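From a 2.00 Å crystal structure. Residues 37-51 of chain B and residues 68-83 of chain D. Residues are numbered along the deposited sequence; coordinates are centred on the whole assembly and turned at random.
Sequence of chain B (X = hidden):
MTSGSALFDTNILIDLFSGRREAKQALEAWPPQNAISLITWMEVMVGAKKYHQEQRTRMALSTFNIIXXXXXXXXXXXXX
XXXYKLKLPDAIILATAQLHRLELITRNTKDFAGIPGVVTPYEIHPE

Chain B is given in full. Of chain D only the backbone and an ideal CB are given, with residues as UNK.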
# COMPACT_ATOMS: atom_id res chain seq x y z
N SER B 37 4.75 7.66 4.53
CA SER B 37 4.23 6.62 3.66
C SER B 37 2.78 6.91 3.29
O SER B 37 2.11 7.71 3.95
CB SER B 37 4.33 5.25 4.34
OG SER B 37 3.68 4.25 3.57
N LEU B 38 2.30 6.29 2.22
CA LEU B 38 0.89 6.37 1.86
C LEU B 38 0.02 5.73 2.95
O LEU B 38 -1.12 6.14 3.17
CB LEU B 38 0.64 5.68 0.51
CG LEU B 38 -0.69 5.98 -0.20
CD1 LEU B 38 -0.98 7.47 -0.23
CD2 LEU B 38 -0.67 5.40 -1.61
N ILE B 39 0.58 4.74 3.64
CA ILE B 39 -0.08 4.10 4.76
C ILE B 39 -0.40 5.11 5.86
O ILE B 39 -1.48 5.09 6.44
CB ILE B 39 0.78 2.96 5.35
CG1 ILE B 39 0.88 1.81 4.35
CG2 ILE B 39 0.21 2.48 6.68
CD1 ILE B 39 1.27 0.49 4.97
N THR B 40 0.56 6.00 6.12
CA THR B 40 0.38 7.03 7.12
C THR B 40 -0.66 8.06 6.67
O THR B 40 -1.49 8.49 7.47
CB THR B 40 1.72 7.74 7.43
OG1 THR B 40 2.60 6.81 8.08
CG2 THR B 40 1.50 8.93 8.35
N TRP B 41 -0.61 8.43 5.39
CA TRP B 41 -1.58 9.38 4.83
C TRP B 41 -3.01 8.91 5.07
O TRP B 41 -3.86 9.68 5.49
CB TRP B 41 -1.33 9.59 3.34
CG TRP B 41 -2.12 10.73 2.73
CD1 TRP B 41 -1.71 12.02 2.60
CD2 TRP B 41 -3.44 10.66 2.19
NE1 TRP B 41 -2.70 12.77 2.01
CE2 TRP B 41 -3.77 11.96 1.75
CE3 TRP B 41 -4.38 9.64 2.04
CZ2 TRP B 41 -5.00 12.26 1.16
CZ3 TRP B 41 -5.61 9.94 1.46
CH2 TRP B 41 -5.90 11.24 1.03
N MET B 42 -3.26 7.63 4.81
CA MET B 42 -4.60 7.06 4.97
C MET B 42 -5.06 7.03 6.43
O MET B 42 -6.20 7.38 6.73
CB MET B 42 -4.64 5.64 4.39
CG MET B 42 -4.51 5.59 2.88
SD MET B 42 -4.80 3.94 2.21
CE MET B 42 -3.12 3.32 2.10
N GLU B 43 -4.17 6.61 7.33
CA GLU B 43 -4.52 6.50 8.74
C GLU B 43 -4.72 7.86 9.39
O GLU B 43 -5.47 7.98 10.36
CB GLU B 43 -3.45 5.71 9.51
CG GLU B 43 -3.40 4.23 9.16
CD GLU B 43 -2.76 3.39 10.25
OE1 GLU B 43 -2.77 3.83 11.42
OE2 GLU B 43 -2.25 2.29 9.94
N VAL B 44 -4.05 8.88 8.87
CA VAL B 44 -4.26 10.24 9.36
C VAL B 44 -5.58 10.79 8.84
O VAL B 44 -6.32 11.46 9.56
CB VAL B 44 -3.10 11.18 8.96
CG1 VAL B 44 -3.42 12.62 9.31
CG2 VAL B 44 -1.81 10.74 9.64
N MET B 45 -5.90 10.48 7.58
CA MET B 45 -7.13 10.94 6.96
C MET B 45 -8.37 10.33 7.62
O MET B 45 -9.45 10.91 7.59
CB MET B 45 -7.13 10.64 5.46
CG MET B 45 -6.19 11.51 4.65
SD MET B 45 -6.46 13.28 4.89
CE MET B 45 -8.12 13.46 4.25
N VAL B 46 -8.20 9.15 8.21
CA VAL B 46 -9.26 8.54 9.00
C VAL B 46 -9.61 9.46 10.16
O VAL B 46 -10.79 9.67 10.48
CB VAL B 46 -8.84 7.15 9.54
CG1 VAL B 46 -9.68 6.76 10.75
CG2 VAL B 46 -8.94 6.10 8.44
N GLY B 47 -8.59 10.04 10.78
CA GLY B 47 -8.77 10.95 11.89
C GLY B 47 -9.22 12.33 11.44
O GLY B 47 -9.95 13.02 12.16
N ALA B 48 -8.77 12.74 10.26
CA ALA B 48 -9.18 14.02 9.69
C ALA B 48 -10.68 14.04 9.44
O ALA B 48 -11.32 15.08 9.58
CB ALA B 48 -8.42 14.29 8.41
N LYS B 49 -11.22 12.89 9.07
CA LYS B 49 -12.64 12.76 8.78
C LYS B 49 -13.48 12.72 10.05
O LYS B 49 -14.52 13.38 10.12
CB LYS B 49 -12.88 11.50 7.95
CG LYS B 49 -12.42 11.62 6.52
CD LYS B 49 -13.18 10.70 5.60
CE LYS B 49 -12.94 11.07 4.15
NZ LYS B 49 -13.46 10.04 3.21
N LYS B 50 -13.02 11.96 11.04
CA LYS B 50 -13.71 11.88 12.32
C LYS B 50 -13.85 13.25 12.97
O LYS B 50 -14.91 13.59 13.51
CB LYS B 50 -12.98 10.91 13.26
CG LYS B 50 -13.34 11.10 14.74
CD LYS B 50 -13.25 9.79 15.52
CE LYS B 50 -11.84 9.24 15.55
NZ LYS B 50 -11.72 8.08 16.48
N TYR B 51 -12.78 14.03 12.92
CA TYR B 51 -12.74 15.33 13.58
C TYR B 51 -13.11 16.49 12.65
O TYR B 51 -13.06 17.65 13.05
CB TYR B 51 -11.36 15.57 14.19
CG TYR B 51 -11.07 14.67 15.37
CD1 TYR B 51 -11.66 14.90 16.60
CD2 TYR B 51 -10.20 13.59 15.25
CE1 TYR B 51 -11.40 14.08 17.68
CE2 TYR B 51 -9.94 12.77 16.32
CZ TYR B 51 -10.54 13.02 17.54
OH TYR B 51 -10.28 12.20 18.61
N UNK D 68 -1.06 -1.98 -7.69
CA UNK D 68 -0.41 -1.19 -6.67
C UNK D 68 -1.36 -0.21 -5.99
O UNK D 68 -2.41 0.13 -6.52
CB UNK D 68 0.77 -0.43 -7.28
N UNK D 69 -0.96 0.24 -4.80
CA UNK D 69 -1.79 1.13 -4.01
C UNK D 69 -1.45 2.57 -4.34
O UNK D 69 -0.36 3.05 -4.03
CB UNK D 69 -1.61 0.86 -2.51
N UNK D 70 -2.39 3.25 -4.98
CA UNK D 70 -2.16 4.59 -5.48
C UNK D 70 -2.78 5.64 -4.57
O UNK D 70 -3.39 5.31 -3.56
CB UNK D 70 -2.72 4.73 -6.90
N UNK D 71 -2.61 6.91 -4.94
CA UNK D 71 -3.17 8.01 -4.16
C UNK D 71 -4.69 8.00 -4.22
O UNK D 71 -5.36 8.26 -3.22
CB UNK D 71 -2.63 9.35 -4.66
N UNK D 72 -5.24 7.72 -5.40
CA UNK D 72 -6.68 7.72 -5.59
C UNK D 72 -7.33 6.45 -5.06
O UNK D 72 -8.52 6.45 -4.71
CB UNK D 72 -7.01 7.89 -7.07
N UNK D 73 -6.57 5.36 -5.00
CA UNK D 73 -7.02 4.16 -4.30
C UNK D 73 -7.00 4.46 -2.80
O UNK D 73 -7.85 3.99 -2.04
CB UNK D 73 -6.14 2.95 -4.64
N UNK D 74 -6.04 5.28 -2.38
CA UNK D 74 -5.94 5.69 -0.99
C UNK D 74 -7.13 6.55 -0.57
O UNK D 74 -7.66 6.37 0.52
CB UNK D 74 -4.63 6.45 -0.76
N UNK D 75 -7.54 7.47 -1.43
CA UNK D 75 -8.68 8.34 -1.15
C UNK D 75 -9.98 7.54 -1.05
O UNK D 75 -10.81 7.80 -0.17
CB UNK D 75 -8.81 9.41 -2.23
N UNK D 76 -10.15 6.56 -1.93
CA UNK D 76 -11.35 5.73 -1.93
C UNK D 76 -11.40 4.85 -0.68
O UNK D 76 -12.46 4.70 -0.07
CB UNK D 76 -11.40 4.86 -3.19
N UNK D 77 -10.26 4.29 -0.31
CA UNK D 77 -10.16 3.44 0.87
C UNK D 77 -10.56 4.19 2.12
O UNK D 77 -11.26 3.66 2.98
CB UNK D 77 -8.74 2.89 1.02
N UNK D 78 -10.11 5.44 2.22
CA UNK D 78 -10.46 6.31 3.34
C UNK D 78 -11.97 6.46 3.47
O UNK D 78 -12.53 6.31 4.56
CB UNK D 78 -9.81 7.68 3.17
N UNK D 79 -12.63 6.73 2.35
CA UNK D 79 -14.07 6.88 2.31
C UNK D 79 -14.78 5.56 2.60
O UNK D 79 -15.68 5.50 3.45
CB UNK D 79 -14.50 7.42 0.95
N UNK D 80 -14.37 4.50 1.91
CA UNK D 80 -14.98 3.19 2.06
C UNK D 80 -14.88 2.68 3.49
O UNK D 80 -15.78 2.02 3.99
CB UNK D 80 -14.33 2.19 1.10
N UNK D 81 -13.76 3.01 4.14
CA UNK D 81 -13.54 2.57 5.51
C UNK D 81 -14.60 3.12 6.45
O UNK D 81 -15.11 2.40 7.31
CB UNK D 81 -12.15 2.99 5.99
N UNK D 82 -14.95 4.39 6.28
CA UNK D 82 -15.98 5.01 7.10
C UNK D 82 -17.38 4.51 6.75
O UNK D 82 -18.18 4.22 7.65
CB UNK D 82 -15.92 6.53 6.95
N UNK D 83 -17.66 4.41 5.46
CA UNK D 83 -18.98 4.00 4.98
C UNK D 83 -19.40 2.62 5.50
O UNK D 83 -20.46 2.48 6.12
CB UNK D 83 -18.99 4.00 3.45

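Helix 38-50 of chain B and the helix at 71-83 of chain D run in roughly the same direction, 40° apart, with axes 9.5 Å apart at closest approach. No hydrogen bond joins the two stretches; the contacts are packing contacts, with one pair of opposite charges near each other.

Position 68 lies out of reach of chain B. Many residues would suit; it is Asn D68.

Position 69 points toward chain B. Its ideal CB is 4.7 Å from Leu B38 CD2, and the methyl of Met B42 is near. An apolar side chain fits. It is Ile D69, whose CG2 lies 4.2 Å from Met B42 CE and 4.3 Å from Leu B38 CD2.

Position 70 points away and immediately precedes the helix. Ser, Thr, Asp or Asn could cap it. It is Ser D70. Its OG accepts a weak capping hydrogen bond from the backbone N of position 73 (3.3 Å).

Position 71 points sideways, with its CB 5.1 Å from Leu B38 CD1. A long side chain could extend to the ring of Trp B41; polar or apolar would serve. It is Gln D71. Its chi1 t, chi2 p conformer brings NE2 over one face of that ring, 3.4 Å from Trp B41 CH2.

Position 72 points away, near the helix start, where Asp, Glu or Ser is common. It is Asp D72. Position 73 points sideways with nothing of chain B near its CB, which leaves the choice open. It is Ile D73, and its end leads away.

Position 74 points toward chain B. Its CB is already 3.7 Å from Met B42 CG and 3.8 Å from Leu B38 CD1. This favours a small residue. It is Ala D74, whose methyl packs against both.

Position 75 points sideways, its CB 4.7 Å from Trp B41 CH2. Lys B49 offers a positive charge nearby, so Glu or Gln would suit. It is Glu D75; OE1 is 4.2 Å from Lys B49 NZ, too far for a salt bridge.

Position 76 points away, and polar residues would do. It is Arg D76.

Position 77 faces Met B42, with CB 4.2 Å from its SD. A small residue is plausible. It is Ser D77, whose OG turns back to Ile D73 O in a very short bond (2.4 Å).

Position 78 faces a hole formed by Trp B41, Met B42, Met B45 and Lys B49. A medium apolar side chain, Val, Ile or Leu, would suit. It is Val D78, the knob in this hole: CG2 lies 3.9 Å from Met B45 CB, and CG1 3.5 Å from Lys B49 CE.

Position 79 points away overall, but its CB is 3.6 Å from Lys B49 NZ. Small residues suit. It is Ala D79.

Position 80 points away. Chain B sets no limit here, so polar or apolar would serve; it is Leu D80.

Position 81 points toward Val B46. Apolar or long side chains could cover it. It is Arg D81, extended, with NH1 3.3 Å from Val B46 CG1.

Position 82 points toward chain B. Its ideal CB is 5.2 Å from Lys B49 CD. A long, flexible side chain fits. It is Gln D82, with NE2 3.3 Å from Lys B49 CB.

Position 83 is out of reach, which leaves the choice open; it is Glu D83.

Chain D 68-83: NISQDIAERSVALRQE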
# COMPACT_ATOMS: atom_id res chain seq x y z
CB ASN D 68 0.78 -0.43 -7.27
CG ASN D 68 1.91 -1.36 -7.67
OD1 ASN D 68 2.11 -2.41 -7.07
ND2 ASN D 68 2.67 -0.96 -8.68
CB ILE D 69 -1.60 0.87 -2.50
CG1 ILE D 69 -1.66 -0.63 -2.22
CG2 ILE D 69 -2.64 1.62 -1.69
CD1 ILE D 69 -0.61 -1.11 -1.24
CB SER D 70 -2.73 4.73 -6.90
OG SER D 70 -4.09 4.34 -6.93
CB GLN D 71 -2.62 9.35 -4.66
CG GLN D 71 -3.23 10.57 -3.98
CD GLN D 71 -3.03 10.57 -2.47
OE1 GLN D 71 -1.90 10.65 -1.99
NE2 GLN D 71 -4.12 10.50 -1.72
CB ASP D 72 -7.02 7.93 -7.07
CG ASP D 72 -6.63 9.31 -7.57
OD1 ASP D 72 -6.69 10.27 -6.78
OD2 ASP D 72 -6.26 9.43 -8.76
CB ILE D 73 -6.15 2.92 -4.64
CG1 ILE D 73 -6.71 2.20 -5.87
CG2 ILE D 73 -6.08 1.95 -3.47
CD1 ILE D 73 -6.04 0.87 -6.17
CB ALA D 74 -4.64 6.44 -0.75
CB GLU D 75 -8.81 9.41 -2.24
CG GLU D 75 -10.21 10.01 -2.38
CD GLU D 75 -10.56 11.00 -1.29
OE1 GLU D 75 -10.97 10.57 -0.19
OE2 GLU D 75 -10.44 12.22 -1.52
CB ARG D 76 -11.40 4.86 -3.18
CG ARG D 76 -12.65 4.00 -3.29
CD ARG D 76 -13.91 4.85 -3.30
NE ARG D 76 -13.99 5.69 -4.49
CZ ARG D 76 -14.46 5.28 -5.66
NH1 ARG D 76 -14.89 4.03 -5.81
NH2 ARG D 76 -14.50 6.12 -6.69
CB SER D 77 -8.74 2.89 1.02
OG SER D 77 -8.20 2.52 -0.23
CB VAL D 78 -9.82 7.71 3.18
CG1 VAL D 78 -10.38 8.67 4.21
CG2 VAL D 78 -8.31 7.63 3.30
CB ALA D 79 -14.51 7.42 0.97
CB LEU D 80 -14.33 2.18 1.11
CG LEU D 80 -14.71 2.31 -0.36
CD1 LEU D 80 -14.03 1.23 -1.17
CD2 LEU D 80 -16.22 2.24 -0.53
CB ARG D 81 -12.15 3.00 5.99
CG ARG D 81 -12.00 2.85 7.48
CD ARG D 81 -10.58 2.86 7.97
NE ARG D 81 -10.54 2.33 9.34
CZ ARG D 81 -11.06 2.96 10.39
NH1 ARG D 81 -11.64 4.14 10.26
NH2 ARG D 81 -10.99 2.41 11.59
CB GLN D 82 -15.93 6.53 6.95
CG GLN D 82 -14.93 7.21 7.87
CD GLN D 82 -15.48 8.49 8.46
OE1 GLN D 82 -16.60 8.89 8.15
NE2 GLN D 82 -14.70 9.12 9.33
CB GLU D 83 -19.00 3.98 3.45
CG GLU D 83 -18.84 5.35 2.81
CD GLU D 83 -18.75 5.27 1.30
OE1 GLU D 83 -18.96 4.18 0.74
OE2 GLU D 83 -18.45 6.31 0.66
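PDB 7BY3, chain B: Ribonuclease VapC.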